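Side-chain contacts in NDP-N-acetyl-D-galactosaminuronic acid dehydrogenase (Methanosarcina mazei Go1, PDB 3G79), which probably oxidises UDP-N-acetyl-D-mannosamine to UDP-N-acetyl-D-mannosaminuronate, consuming two molecules of NAD+ in the process: residues A[36-41]-A[82-87]; A[65-70]-A[76-81]; A[89-92]-A[97-100]. All coordinates share one frame; numbering follows the deposited sequence.

Contact 1: A[36-41]-A[82-87]; sequences LFADAP and GKVVKA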
ATOM      1  N   LEU A  36       9.870  31.535 -12.720  1.00 32.49           N
ATOM      2  CA  LEU A  36       9.678  31.552 -11.289  1.00 32.03           C
ATOM      3  C   LEU A  36      10.975  31.986 -10.585  1.00 31.09           C
ATOM      4  O   LEU A  36      10.943  32.844  -9.685  1.00 31.50           O
ATOM      5  CB  LEU A  36       9.240  30.164 -10.817  1.00 33.10           C
ATOM      6  CG  LEU A  36       7.801  29.801 -10.435  1.00 30.57           C
ATOM      7  CD1 LEU A  36       6.808  30.896 -10.678  1.00 33.63           C
ATOM      8  CD2 LEU A  36       7.377  28.545 -11.155  1.00 33.39           C
ATOM      9  N   PHE A  37      12.109  31.419 -11.015  1.00 28.90           N
ATOM     10  CA  PHE A  37      13.416  31.835 -10.510  1.00 27.79           C
ATOM     11  C   PHE A  37      13.588  33.346 -10.682  1.00 28.14           C
ATOM     12  O   PHE A  37      14.013  34.023  -9.755  1.00 29.36           O
ATOM     13  CB  PHE A  37      14.557  31.173 -11.287  1.00 26.92           C
ATOM     14  CG  PHE A  37      14.775  29.710 -10.993  1.00 29.35           C
ATOM     15  CD1 PHE A  37      14.748  29.218  -9.681  1.00 25.21           C
ATOM     16  CD2 PHE A  37      15.093  28.832 -12.046  1.00 25.10           C
ATOM     17  CE1 PHE A  37      14.983  27.850  -9.433  1.00 29.50           C
ATOM     18  CE2 PHE A  37      15.343  27.478 -11.814  1.00 29.28           C
ATOM     19  CZ  PHE A  37      15.269  26.976 -10.502  1.00 24.96           C
ATOM     20  N   ALA A  38      13.252  33.877 -11.862  1.00 26.99           N
ATOM     21  CA  ALA A  38      13.523  35.279 -12.137  1.00 27.19           C
ATOM     22  C   ALA A  38      12.628  36.221 -11.286  1.00 28.54           C
ATOM     23  O   ALA A  38      13.019  37.337 -10.953  1.00 26.83           O
ATOM     24  CB  ALA A  38      13.434  35.586 -13.668  1.00 26.40           C
ATOM     25  N   ASP A  39      11.447  35.741 -10.898  1.00 30.96           N
ATOM     26  CA  ASP A  39      10.544  36.530 -10.044  1.00 32.10           C
ATOM     27  C   ASP A  39      10.975  36.519  -8.571  1.00 32.93           C
ATOM     28  O   ASP A  39      10.548  37.353  -7.805  1.00 32.99           O
ATOM     29  CB  ASP A  39       9.086  36.024 -10.157  1.00 31.81           C
ATOM     30  CG  ASP A  39       8.092  36.980  -9.513  1.00 51.74           C
ATOM     31  OD1 ASP A  39       7.212  36.502  -8.735  1.00 32.79           O
ATOM     32  OD2 ASP A  39       8.219  38.220  -9.763  1.00 31.41           O
ATOM     33  N   ALA A  40      11.806  35.558  -8.170  1.00 32.95           N
ATOM     34  CA  ALA A  40      12.191  35.483  -6.792  1.00 32.60           C
ATOM     35  C   ALA A  40      13.102  36.660  -6.508  1.00 33.02           C
ATOM     36  O   ALA A  40      14.146  36.776  -7.119  1.00 33.66           O
ATOM     37  CB  ALA A  40      12.883  34.156  -6.503  1.00 32.65           C
ATOM     38  N   PRO A  41      12.695  37.565  -5.601  1.00 33.99           N
ATOM     39  CA  PRO A  41      13.640  38.614  -5.243  1.00 34.47           C
ATOM     40  C   PRO A  41      14.701  37.803  -4.550  1.00 35.37           C
ATOM     41  O   PRO A  41      14.391  36.727  -4.065  1.00 37.18           O
ATOM     42  CB  PRO A  41      12.881  39.433  -4.191  1.00 34.61           C
ATOM     43  CG  PRO A  41      11.445  38.894  -4.176  1.00 37.57           C
ATOM     44  CD  PRO A  41      11.578  37.474  -4.634  1.00 33.83           C
ATOM     45  N   GLY A  82       5.698  38.467 -18.466  1.00 28.56           N
ATOM     46  CA  GLY A  82       5.612  39.914 -18.709  1.00 28.96           C
ATOM     47  C   GLY A  82       6.294  40.721 -17.621  1.00 29.19           C
ATOM     48  O   GLY A  82       7.012  41.686 -17.902  1.00 28.08           O
ATOM     49  N   LYS A  83       6.105  40.265 -16.386  1.00 30.63           N
ATOM     50  CA  LYS A  83       6.505  40.977 -15.184  1.00 32.96           C
ATOM     51  C   LYS A  83       8.013  40.914 -15.079  1.00 33.43           C
ATOM     52  O   LYS A  83       8.689  41.943 -14.947  1.00 34.93           O
ATOM     53  CB  LYS A  83       5.836  40.305 -13.957  1.00 34.46           C
ATOM     54  CG  LYS A  83       6.349  40.708 -12.573  1.00 43.04           C
ATOM     55  CD  LYS A  83       5.605  39.865 -11.504  1.00 36.24           C
ATOM     56  CE  LYS A  83       5.706  40.469 -10.071  1.00 44.17           C
ATOM     57  NZ  LYS A  83       7.047  40.389  -9.347  1.00 36.28           N
ATOM     58  N   VAL A  84       8.513  39.688 -15.180  1.00 31.78           N
ATOM     59  CA  VAL A  84       9.917  39.350 -15.091  1.00 30.53           C
ATOM     60  C   VAL A  84      10.743  39.988 -16.247  1.00 30.77           C
ATOM     61  O   VAL A  84      11.840  40.553 -16.034  1.00 29.53           O
ATOM     62  CB  VAL A  84       9.969  37.783 -15.001  1.00 30.32           C
ATOM     63  CG1 VAL A  84      10.704  37.141 -16.138  1.00 28.84           C
ATOM     64  CG2 VAL A  84      10.435  37.298 -13.632  1.00 28.28           C
ATOM     65  N   VAL A  85      10.190  39.936 -17.465  1.00 31.88           N
ATOM     66  CA  VAL A  85      10.818  40.569 -18.618  1.00 32.70           C
ATOM     67  C   VAL A  85      10.828  42.090 -18.409  1.00 34.49           C
ATOM     68  O   VAL A  85      11.864  42.754 -18.588  1.00 33.75           O
ATOM     69  CB  VAL A  85      10.133  40.139 -19.939  1.00 32.26           C
ATOM     70  CG1 VAL A  85      10.595  40.985 -21.126  1.00 18.24           C
ATOM     71  CG2 VAL A  85      10.388  38.664 -20.199  1.00 16.48           C
ATOM     72  N   LYS A  86       9.701  42.638 -17.963  1.00 36.64           N
ATOM     73  CA  LYS A  86       9.608  44.097 -17.765  1.00 38.11           C
ATOM     74  C   LYS A  86      10.621  44.584 -16.710  1.00 38.15           C
ATOM     75  O   LYS A  86      11.150  45.699 -16.818  1.00 38.15           O
ATOM     76  CB  LYS A  86       8.172  44.501 -17.397  1.00 38.92           C
ATOM     77  CG  LYS A  86       7.993  45.894 -16.809  1.00 61.32           C
ATOM     78  CD  LYS A  86       6.614  46.003 -16.158  1.00 40.80           C
ATOM     79  CE  LYS A  86       6.274  47.447 -15.720  1.00 61.98           C
ATOM     80  NZ  LYS A  86       6.247  48.462 -16.834  1.00 40.73           N
ATOM     81  N   ALA A  87      10.871  43.747 -15.698  1.00 37.46           N
ATOM     82  CA  ALA A  87      11.791  44.069 -14.614  1.00 38.08           C
ATOM     83  C   ALA A  87      13.240  43.750 -14.992  1.00 39.31           C
ATOM     84  O   ALA A  87      14.162  43.857 -14.163  1.00 39.87           O
ATOM     85  CB  ALA A  87      11.401  43.304 -13.349  1.00 38.25           C
TER

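Contact 2: A[65-70]-A[76-81]; sequences RGESPL and GLEELI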
ATOM      1  N   ARG A  65       9.394  39.586 -25.558  1.00 44.95           N
ATOM      2  CA  ARG A  65       8.346  40.600 -25.519  1.00 46.61           C
ATOM      3  C   ARG A  65       7.419  40.320 -24.333  1.00 46.39           C
ATOM      4  O   ARG A  65       6.614  41.176 -23.952  1.00 45.23           O
ATOM      5  CB  ARG A  65       7.561  40.658 -26.843  1.00 48.23           C
ATOM      6  CG  ARG A  65       8.375  41.116 -28.040  1.00 69.01           C
ATOM      7  CD  ARG A  65       7.507  41.229 -29.281  1.00 50.53           C
ATOM      8  NE  ARG A  65       8.227  40.775 -30.473  1.00 69.41           N
ATOM      9  CZ  ARG A  65       8.091  39.560 -31.007  1.00 52.06           C
ATOM     10  NH1 ARG A  65       7.248  38.678 -30.466  1.00 69.53           N
ATOM     11  NH2 ARG A  65       8.797  39.222 -32.088  1.00 69.74           N
ATOM     12  N   GLY A  66       7.528  39.104 -23.786  1.00 47.24           N
ATOM     13  CA  GLY A  66       6.813  38.705 -22.588  1.00 48.31           C
ATOM     14  C   GLY A  66       5.673  37.712 -22.755  1.00 49.75           C
ATOM     15  O   GLY A  66       4.684  37.811 -22.020  1.00 49.40           O
ATOM     16  N   GLU A  67       5.825  36.734 -23.665  1.00 51.51           N
ATOM     17  CA  GLU A  67       4.718  35.836 -24.086  1.00 53.51           C
ATOM     18  C   GLU A  67       5.104  34.342 -24.080  1.00 56.22           C
ATOM     19  O   GLU A  67       6.295  34.044 -24.081  1.00 56.77           O
ATOM     20  CB  GLU A  67       4.242  36.255 -25.486  1.00 53.12           C
ATOM     21  CG  GLU A  67       4.136  37.781 -25.679  1.00 46.96           C
ATOM     22  CD  GLU A  67       4.168  38.229 -27.142  1.00 53.00           C
ATOM     23  OE1 GLU A  67       3.725  39.365 -27.409  1.00 47.02           O
ATOM     24  OE2 GLU A  67       4.636  37.474 -28.022  1.00 46.86           O
ATOM     25  N   SER A  68       4.129  33.413 -24.120  1.00 58.34           N
ATOM     26  CA  SER A  68       4.423  31.949 -23.992  1.00 60.74           C
ATOM     27  C   SER A  68       4.238  31.026 -25.268  1.00 63.70           C
ATOM     28  O   SER A  68       4.529  31.490 -26.375  1.00 63.77           O
ATOM     29  CB  SER A  68       3.816  31.376 -22.681  1.00 60.11           C
ATOM     30  OG  SER A  68       2.447  31.010 -22.767  1.00 40.31           O
ATOM     31  N   PRO A  69       3.852  29.706 -25.112  1.00 65.75           N
ATOM     32  CA  PRO A  69       3.503  28.900 -26.292  1.00 66.58           C
ATOM     33  C   PRO A  69       2.005  28.505 -26.354  1.00 68.33           C
ATOM     34  O   PRO A  69       1.107  29.332 -26.105  1.00 68.64           O
ATOM     35  CB  PRO A  69       4.327  27.634 -26.073  1.00 66.13           C
ATOM     36  CG  PRO A  69       4.210  27.401 -24.556  1.00 62.66           C
ATOM     37  CD  PRO A  69       3.993  28.810 -23.934  1.00 66.11           C
ATOM     38  N   LEU A  70       1.755  27.231 -26.660  1.00 69.17           N
ATOM     39  CA  LEU A  70       0.417  26.741 -27.005  1.00 69.81           C
ATOM     40  C   LEU A  70      -0.496  26.308 -25.834  1.00 69.42           C
ATOM     41  O   LEU A  70      -0.123  25.465 -25.011  1.00 68.47           O
ATOM     42  CB  LEU A  70       0.551  25.610 -28.050  1.00 70.32           C
ATOM     43  CG  LEU A  70       0.992  26.032 -29.467  1.00 75.87           C
ATOM     44  CD1 LEU A  70       1.930  25.016 -30.169  1.00 70.50           C
ATOM     45  CD2 LEU A  70      -0.224  26.350 -30.339  1.00 70.68           C
ATOM     46  N   GLY A  76      -1.402  32.743 -15.250  1.00 53.45           N
ATOM     47  CA  GLY A  76      -0.432  33.671 -14.712  1.00 50.45           C
ATOM     48  C   GLY A  76       0.863  33.535 -15.508  1.00 47.14           C
ATOM     49  O   GLY A  76       1.762  34.379 -15.383  1.00 46.18           O
ATOM     50  N   LEU A  77       0.963  32.490 -16.339  1.00 44.98           N
ATOM     51  CA  LEU A  77       2.225  32.240 -17.033  1.00 43.86           C
ATOM     52  C   LEU A  77       2.638  33.444 -17.855  1.00 43.50           C
ATOM     53  O   LEU A  77       3.665  34.049 -17.569  1.00 44.74           O
ATOM     54  CB  LEU A  77       2.227  30.952 -17.864  1.00 43.06           C
ATOM     55  CG  LEU A  77       3.607  30.649 -18.497  1.00 56.10           C
ATOM     56  CD1 LEU A  77       4.789  30.865 -17.530  1.00 41.92           C
ATOM     57  CD2 LEU A  77       3.690  29.258 -19.092  1.00 41.88           C
ATOM     58  N   GLU A  78       1.826  33.823 -18.829  1.00 42.18           N
ATOM     59  CA  GLU A  78       2.112  35.001 -19.653  1.00 41.59           C
ATOM     60  C   GLU A  78       2.313  36.290 -18.828  1.00 41.80           C
ATOM     61  O   GLU A  78       3.096  37.172 -19.212  1.00 41.77           O
ATOM     62  CB  GLU A  78       1.021  35.184 -20.712  1.00 40.60           C
ATOM     63  CG  GLU A  78       1.333  36.284 -21.714  1.00 47.92           C
ATOM     64  CD  GLU A  78       1.083  35.881 -23.176  1.00 41.40           C
ATOM     65  OE1 GLU A  78       0.862  34.671 -23.471  1.00 47.99           O
ATOM     66  OE2 GLU A  78       1.129  36.793 -24.022  1.00 47.72           O
ATOM     67  N   GLU A  79       1.613  36.397 -17.695  1.00 41.36           N
ATOM     68  CA  GLU A  79       1.727  37.596 -16.842  1.00 40.39           C
ATOM     69  C   GLU A  79       3.041  37.557 -16.043  1.00 37.49           C
ATOM     70  O   GLU A  79       3.690  38.580 -15.846  1.00 36.90           O
ATOM     71  CB  GLU A  79       0.512  37.750 -15.916  1.00 41.45           C
ATOM     72  CG  GLU A  79      -0.833  37.977 -16.652  1.00 51.97           C
ATOM     73  CD  GLU A  79      -1.561  36.669 -17.076  1.00 43.21           C
ATOM     74  OE1 GLU A  79      -2.789  36.745 -17.330  1.00 52.10           O
ATOM     75  OE2 GLU A  79      -0.922  35.582 -17.165  1.00 51.68           O
ATOM     76  N   LEU A  80       3.419  36.359 -15.612  1.00 34.80           N
ATOM     77  CA  LEU A  80       4.689  36.145 -14.958  1.00 32.32           C
ATOM     78  C   LEU A  80       5.864  36.533 -15.891  1.00 30.59           C
ATOM     79  O   LEU A  80       6.717  37.321 -15.498  1.00 30.04           O
ATOM     80  CB  LEU A  80       4.789  34.701 -14.465  1.00 31.15           C
ATOM     81  CG  LEU A  80       5.982  34.374 -13.561  1.00 39.10           C
ATOM     82  CD1 LEU A  80       6.190  35.423 -12.478  1.00 31.03           C
ATOM     83  CD2 LEU A  80       5.866  32.965 -12.965  1.00 30.55           C
ATOM     84  N   ILE A  81       5.867  36.007 -17.122  1.00 29.55           N
ATOM     85  CA  ILE A  81       6.855  36.360 -18.148  1.00 28.14           C
ATOM     86  C   ILE A  81       6.876  37.870 -18.347  1.00 28.49           C
ATOM     87  O   ILE A  81       7.940  38.502 -18.340  1.00 28.86           O
ATOM     88  CB  ILE A  81       6.522  35.700 -19.483  1.00 28.10           C
ATOM     89  CG1 ILE A  81       6.462  34.151 -19.347  1.00 24.32           C
ATOM     90  CG2 ILE A  81       7.524  36.157 -20.539  1.00 24.48           C
ATOM     91  CD1 ILE A  81       5.603  33.458 -20.373  1.00 25.68           C
TER

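Contact 3: A[89-92]-A[97-100]; sequences KFEC and SRIS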
ATOM      1  N   LYS A  89      14.660  40.877 -15.426  1.00 34.65           N
ATOM      2  CA  LYS A  89      15.229  39.732 -14.686  1.00 33.59           C
ATOM      3  C   LYS A  89      15.260  38.412 -15.500  1.00 33.59           C
ATOM      4  O   LYS A  89      15.716  37.345 -15.016  1.00 33.32           O
ATOM      5  CB  LYS A  89      14.464  39.501 -13.370  1.00 31.86           C
ATOM      6  CG  LYS A  89      14.663  40.608 -12.354  1.00 29.39           C
ATOM      7  CD  LYS A  89      13.981  40.285 -11.088  1.00 28.96           C
ATOM      8  CE  LYS A  89      14.895  39.501 -10.180  1.00 28.75           C
ATOM      9  NZ  LYS A  89      14.130  38.987  -9.003  1.00 28.16           N
ATOM     10  N   PHE A  90      14.738  38.479 -16.712  1.00 32.99           N
ATOM     11  CA  PHE A  90      14.705  37.314 -17.558  1.00 33.41           C
ATOM     12  C   PHE A  90      14.926  37.691 -19.017  1.00 34.48           C
ATOM     13  O   PHE A  90      14.457  38.725 -19.482  1.00 34.42           O
ATOM     14  CB  PHE A  90      13.392  36.571 -17.384  1.00 32.61           C
ATOM     15  CG  PHE A  90      13.212  35.444 -18.347  1.00 36.68           C
ATOM     16  CD1 PHE A  90      13.905  34.247 -18.188  1.00 32.94           C
ATOM     17  CD2 PHE A  90      12.367  35.574 -19.442  1.00 33.66           C
ATOM     18  CE1 PHE A  90      13.753  33.212 -19.074  1.00 35.65           C
ATOM     19  CE2 PHE A  90      12.206  34.500 -20.336  1.00 36.90           C
ATOM     20  CZ  PHE A  90      12.909  33.335 -20.139  1.00 31.80           C
ATOM     21  N   GLU A  91      15.655  36.834 -19.715  1.00 35.50           N
ATOM     22  CA  GLU A  91      15.996  37.036 -21.111  1.00 36.62           C
ATOM     23  C   GLU A  91      16.235  35.667 -21.716  1.00 35.98           C
ATOM     24  O   GLU A  91      16.832  34.801 -21.075  1.00 36.02           O
ATOM     25  CB  GLU A  91      17.270  37.868 -21.232  1.00 37.75           C
ATOM     26  CG  GLU A  91      17.672  38.171 -22.666  1.00 51.32           C
ATOM     27  CD  GLU A  91      19.101  38.679 -22.787  1.00 39.31           C
ATOM     28  OE1 GLU A  91      19.605  38.768 -23.947  1.00 51.25           O
ATOM     29  OE2 GLU A  91      19.712  38.969 -21.722  1.00 51.25           O
ATOM     30  N   CYS A  92      15.745  35.479 -22.935  1.00 35.01           N
ATOM     31  CA  CYS A  92      15.990  34.274 -23.705  1.00 34.28           C
ATOM     32  C   CYS A  92      17.084  34.567 -24.733  1.00 33.59           C
ATOM     33  O   CYS A  92      17.057  35.593 -25.427  1.00 33.28           O
ATOM     34  CB  CYS A  92      14.694  33.832 -24.383  1.00 34.41           C
ATOM     35  SG  CYS A  92      14.663  32.175 -25.107  1.00 38.34           S
ATOM     36  N   SER A  97      27.180  30.082 -24.760  1.00 30.05           N
ATOM     37  CA  SER A  97      28.468  30.504 -24.205  1.00 31.21           C
ATOM     38  C   SER A  97      28.268  31.262 -22.915  1.00 32.44           C
ATOM     39  O   SER A  97      29.097  31.189 -22.013  1.00 33.78           O
ATOM     40  CB  SER A  97      29.279  31.345 -25.218  1.00 31.29           C
ATOM     41  OG  SER A  97      28.899  32.711 -25.183  1.00 26.10           O
ATOM     42  N   ARG A  98      27.164  31.982 -22.826  1.00 33.06           N
ATOM     43  CA  ARG A  98      26.803  32.706 -21.599  1.00 34.38           C
ATOM     44  C   ARG A  98      26.440  31.838 -20.376  1.00 33.41           C
ATOM     45  O   ARG A  98      26.169  32.369 -19.287  1.00 33.39           O
ATOM     46  CB  ARG A  98      25.606  33.602 -21.861  1.00 36.29           C
ATOM     47  CG  ARG A  98      25.785  34.646 -22.883  1.00 47.74           C
ATOM     48  CD  ARG A  98      24.893  35.761 -22.418  1.00 40.13           C
ATOM     49  NE  ARG A  98      24.255  36.464 -23.506  1.00 48.58           N
ATOM     50  CZ  ARG A  98      23.259  37.327 -23.347  1.00 42.68           C
ATOM     51  NH1 ARG A  98      22.778  37.599 -22.116  1.00 47.69           N
ATOM     52  NH2 ARG A  98      22.767  37.925 -24.445  1.00 49.01           N
ATOM     53  N   ILE A  99      26.353  30.530 -20.558  1.00 32.85           N
ATOM     54  CA  ILE A  99      26.288  29.619 -19.410  1.00 33.07           C
ATOM     55  C   ILE A  99      27.488  29.973 -18.525  1.00 33.68           C
ATOM     56  O   ILE A  99      27.396  30.044 -17.281  1.00 34.03           O
ATOM     57  CB  ILE A  99      26.337  28.125 -19.864  1.00 32.72           C
ATOM     58  CG1 ILE A  99      24.993  27.708 -20.490  1.00 20.89           C
ATOM     59  CG2 ILE A  99      26.741  27.194 -18.718  1.00 19.86           C
ATOM     60  CD1 ILE A  99      25.151  26.546 -21.461  1.00 32.19           C
ATOM     61  N   SER A 100      28.603  30.273 -19.180  1.00 33.46           N
ATOM     62  CA  SER A 100      29.778  30.698 -18.450  1.00 33.13           C
ATOM     63  C   SER A 100      29.557  31.756 -17.381  1.00 32.68           C
ATOM     64  O   SER A 100      30.291  31.756 -16.391  1.00 34.39           O
ATOM     65  CB  SER A 100      30.922  31.055 -19.375  1.00 32.89           C
ATOM     66  OG  SER A 100      31.622  29.867 -19.696  1.00 43.23           O
TER

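Contact 1: A[36-41]-A[82-87]
Asp39, from helix 30-39, and Val84, from helix 77-86, bring their CA atoms to 5.8 Å, the closest backbone approach between 36-41 and 82-87. Both helices belong to the Rossmann-type NAD-binding domain: helix 30-39 leads from strand 20-24 to strand 45-49, and helix 77-86 runs into strand 90-93. Beneath them, Phe90 of that strand touches both Ala38 and Val84.

The buried half of the contact is apolar. Val84 CG2 rests against the Ala38-Asp39 peptide, 3.3 Å from Asp39 N, while Ala38 CB meets the same methyl at 3.5 Å. With chi1 at 119°, Val84 sits off the staggered positions, which suggests some strain or an imprecisely placed side chain.

Toward solvent the contact turns polar, with Lys83 and Asp39 forming a salt bridge as their side chains cross at about a right angle. The lysine chain runs extended until its last torsion (chi4 -72°), where it bends and turns the ammonium to the carboxylate. Lys83 NZ reaches the syn lone pair of Asp39 OD2 at 2.5 Å, short enough to be read with caution, and stays 3.9 Å from Asp39 OD1.

Contact 2: A[65-70]-A[76-81]
Glu78 OE1 comes within 3.6 Å of Ser68 N, too far for a hydrogen bond. The rest of that carboxylate lies over Glu67, where Glu78 OE2 is 3.5 Å from Glu67 CB. Glu78 has CG anti to the backbone N (chi1 -173°), and a bend at chi2 then swings the carboxylate across. The two glutamates run side by side and point the same way, with their carboxylate planes 36° apart. Glu67 OE1 and Glu78 OE2 stay 5.0 Å from each other, so these like charges probably disfavour one another mildly; Glu67 OE2 has a long ion pair with Arg65, which meets it at the guanidinium edge.

This is the way into helix 77-86 of the Rossmann-type domain, where the loop after helix 59-63 folds back along the new helix. Gly66, with phi 109°, makes the turn: a CB there would jam against the carbonyl oxygen of Arg65.

On the helix side, Ile81 packs its two branches against the loop backbone and Ser68 CB. Ile81 CG2 presses on the glycine at 3.3 Å from Gly66 CA, and the other branch extends along the loop until Ile81 CD1 meets Ser68 CB at 3.6 Å. With an alanine here, both branches would be gone, which would probably open a gap beside Gly66 and leave Ser68 CB with little more than the looser touch of Leu77. That touch comes from Leu77 CD2, 4.2 Å from Ser68 CB, while Ile81 also packs on Val35 of helix 30-39.

Contact 3: A[89-92]-A[97-100]
A two-pronged salt bridge at the protein surface joins Glu91, on strand 90-93, to Arg98, in the 3-10 turn between that strand and strand 104-107. Strand 90-93 is the outermost strand, within this chain, at one end of the Rossmann-type sheet, and it pairs with strand 45-49. Along it Phe90 packs against helices 30-39 and 77-86, whereas Glu91 extends toward Arg98; both partners of the bridge also touch Leu47 on the neighbouring strand.

Each carboxylate oxygen faces one terminal nitrogen of the guanidinium. Arg98 NH2 lies 3.3 Å from Glu91 OE1, with an N-H...O angle of 143°, and Arg98 NH1 lies 3.4 Å from Glu91 OE2. Both bonds are weak. The two flat groups are turned 62° against each other, so the pairing falls well short of a coplanar bidentate one.

Glu91 reaches outward as a straight rod, CG anti to the backbone N (chi1 -178°) and the rest of the chain extended. Arg98 instead kinks at chi2 and chi3, and its side chain crosses that of the glutamate at about a right angle. Lys45 makes a second, long and weak ion pair with Glu91 OE2. Two long bonds in a twisted, partly exposed pair suggest that charge attraction probably matters more here than precise hydrogen bonding, and that each side chain probably keeps some freedom to shift.

From the N terminus, helix 30-39 supplies the first half of contact 1, which closes a long loop only when the chain reaches 82-87. Contact 2 opens and closes within that loop, joining 65-70 to the start of the same helix, 77-86. Leu80 links the two, its side chain packed on Leu36 and Asp39. Contact 3 follows in series and closes a short loop past strand 90-93. Its first segment is tied back to contact 1: Val84 O probably accepts a hydrogen bond from Lys89 N, and Lys89 NZ reaches Ala40 O. Together they join helices 30-39 and 77-86, the loop leading into the second, and the end strand of the Rossmann-type sheet with the 3-10 segment after it.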